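Local coordinates for structural polyprotein, VP3 (Israeli acute paralysis virus, PDB 5CDD) that probably serves as a structural building block of the viral capsid, as a jelly-roll subunit cut from the structural polyprotein, at residues V68-T73 with S253-I258. Sequence-based numbering, arbitrary orientation.
Sequences VLTWKT and SDNVSI
Leu69 and Ile258 form a hydrogen-bonded antiparallel pair between strands 64-72 and 255-265, with Leu69 N giving to Ile258 O at 2.8 Å and Ile258 N to Leu69 O at 3.0 Å. Two residues on, Trp71 N meets Val256 O at 2.9 Å, whereas the return bond from Val256 N to Trp71 O is weak and bent. Asp254 O takes two donors from opposite faces of its carbonyl plane: Thr73 N across the contact, and the side-chain ND2 of Asn255 at 2.7 Å. Ser253 OG accepts from Asn255 N in an ST turn.

Apolar contact lies on the face bearing Leu69, Trp71, Val256 and Ile258. Val256 CG2, set between its own backbone N and carbonyl carbon, reaches CB and CE3 of Trp71, the two side chains lying side by side. Ile258 CD1 touches Trp71 CB at 3.8 Å. Leu153 of strand 150-159, touching Trp71 and Ile258, and Leu246 of strand 236-247, touching Trp71 and Val256, continue the core between the two sheets of the capsid jelly roll.

On the other face, the Asn255 amide puts OD1 3.6 Å from Thr70 CG2 and ND2 3.4 Å from Lys72 CG; Lys72 then runs on extended beyond CG. Asn255 and Ser257 also pack on Leu166 of a neighbouring polyprotein chain.

The chemistry thus divides by face: hydrocarbon closes the sandwich interior, while Asn255 and Ser257 meet the neighbouring chain, and the hydrogen bond from ND2 to Asp254 O probably helps fix the Asn255 amide.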
loop_
_atom_site.group_PDB
_atom_site.type_symbol
_atom_site.label_atom_id
_atom_site.label_comp_id
_atom_site.label_asym_id
_atom_site.label_seq_id
_atom_site.Cartn_x
_atom_site.Cartn_y
_atom_site.Cartn_z
ATOM N N VAL B 68 47.008 46.815 8.880
ATOM C CA VAL B 68 46.869 48.252 9.080
ATOM C C VAL B 68 48.257 48.791 8.742
ATOM O O VAL B 68 49.080 49.030 9.625
ATOM C CB VAL B 68 46.521 48.615 10.542
ATOM C CG1 VAL B 68 46.409 50.124 10.682
ATOM C CG2 VAL B 68 45.209 47.963 10.945
ATOM N N LEU B 69 48.509 48.958 7.447
ATOM C CA LEU B 69 49.795 49.432 6.950
ATOM C C LEU B 69 50.014 50.934 7.103
ATOM O O LEU B 69 49.077 51.695 7.348
ATOM C CB LEU B 69 49.934 49.058 5.474
ATOM C CG LEU B 69 49.590 47.615 5.099
ATOM C CD1 LEU B 69 49.588 47.481 3.587
ATOM C CD2 LEU B 69 50.582 46.652 5.728
ATOM N N THR B 70 51.269 51.350 6.951
ATOM C CA THR B 70 51.636 52.758 7.043
ATOM C C THR B 70 52.244 53.188 5.713
ATOM O O THR B 70 53.271 52.660 5.283
ATOM C CB THR B 70 52.672 53.013 8.164
ATOM O OG1 THR B 70 52.136 52.585 9.423
ATOM C CG2 THR B 70 53.007 54.496 8.248
ATOM N N TRP B 71 51.593 54.139 5.055
ATOM C CA TRP B 71 52.078 54.644 3.781
ATOM C C TRP B 71 52.604 56.059 4.001
ATOM O O TRP B 71 51.849 56.973 4.333
ATOM C CB TRP B 71 50.947 54.628 2.750
ATOM C CG TRP B 71 51.352 55.076 1.378
ATOM C CD1 TRP B 71 52.619 55.121 0.864
ATOM C CD2 TRP B 71 50.478 55.500 0.324
ATOM N NE1 TRP B 71 52.587 55.545 -0.443
ATOM C CE2 TRP B 71 51.286 55.783 -0.800
ATOM C CE3 TRP B 71 49.091 55.664 0.222
ATOM C CZ2 TRP B 71 50.749 56.224 -2.015
ATOM C CZ3 TRP B 71 48.557 56.102 -0.987
ATOM C CH2 TRP B 71 49.387 56.376 -2.090
ATOM N N LYS B 72 53.911 56.225 3.828
ATOM C CA LYS B 72 54.565 57.513 4.024
ATOM C C LYS B 72 54.822 58.223 2.708
ATOM O O LYS B 72 54.872 57.597 1.650
ATOM C CB LYS B 72 55.904 57.315 4.732
ATOM C CG LYS B 72 55.828 56.473 5.984
ATOM C CD LYS B 72 57.215 56.150 6.499
ATOM C CE LYS B 72 57.145 55.215 7.690
ATOM N NZ LYS B 72 58.500 54.826 8.165
ATOM N N THR B 73 54.995 59.537 2.781
ATOM C CA THR B 73 55.281 60.320 1.594
ATOM C C THR B 73 56.711 59.974 1.184
ATOM O O THR B 73 57.175 60.351 0.112
ATOM C CB THR B 73 55.163 61.826 1.891
ATOM O OG1 THR B 73 56.068 62.174 2.943
ATOM C CG2 THR B 73 53.738 62.170 2.319
ATOM N N SER B 253 49.179 65.160 8.241
ATOM C CA SER B 253 50.211 64.175 8.523
ATOM C C SER B 253 50.897 63.684 7.253
ATOM O O SER B 253 50.298 63.672 6.179
ATOM C CB SER B 253 49.605 62.985 9.265
ATOM O OG SER B 253 50.583 61.989 9.506
ATOM N N ASP B 254 52.159 63.286 7.384
ATOM C CA ASP B 254 52.925 62.776 6.255
ATOM C C ASP B 254 52.662 61.276 6.148
ATOM O O ASP B 254 53.387 60.547 5.463
ATOM C CB ASP B 254 54.419 63.028 6.466
ATOM C CG ASP B 254 54.954 62.345 7.709
ATOM O OD1 ASP B 254 54.439 62.634 8.810
ATOM O OD2 ASP B 254 55.885 61.521 7.585
ATOM N N ASN B 255 51.615 60.830 6.835
ATOM C CA ASN B 255 51.218 59.426 6.841
ATOM C C ASN B 255 49.755 59.234 6.490
ATOM O O ASN B 255 48.965 60.178 6.474
ATOM C CB ASN B 255 51.448 58.806 8.214
ATOM C CG ASN B 255 52.891 58.452 8.461
ATOM O OD1 ASN B 255 53.231 57.904 9.506
ATOM N ND2 ASN B 255 53.754 58.760 7.501
ATOM N N VAL B 256 49.418 57.979 6.225
ATOM C CA VAL B 256 48.072 57.547 5.892
ATOM C C VAL B 256 48.090 56.065 6.212
ATOM O O VAL B 256 49.061 55.377 5.898
ATOM C CB VAL B 256 47.751 57.715 4.386
ATOM C CG1 VAL B 256 47.676 59.181 4.030
ATOM C CG2 VAL B 256 48.806 57.023 3.541
ATOM N N SER B 257 47.043 55.574 6.858
ATOM C CA SER B 257 46.985 54.163 7.189
ATOM C C SER B 257 46.168 53.430 6.144
ATOM O O SER B 257 45.178 53.956 5.631
ATOM C CB SER B 257 46.366 53.962 8.570
ATOM O OG SER B 257 47.166 54.562 9.570
ATOM N N ILE B 258 46.602 52.222 5.815
ATOM C CA ILE B 258 45.898 51.402 4.844
ATOM C C ILE B 258 45.340 50.187 5.573
ATOM O O ILE B 258 46.088 49.303 5.989
ATOM C CB ILE B 258 46.834 50.937 3.717
ATOM C CG1 ILE B 258 47.479 52.152 3.053
ATOM C CG2 ILE B 258 46.052 50.131 2.689
ATOM C CD1 ILE B 258 48.466 51.804 1.976
#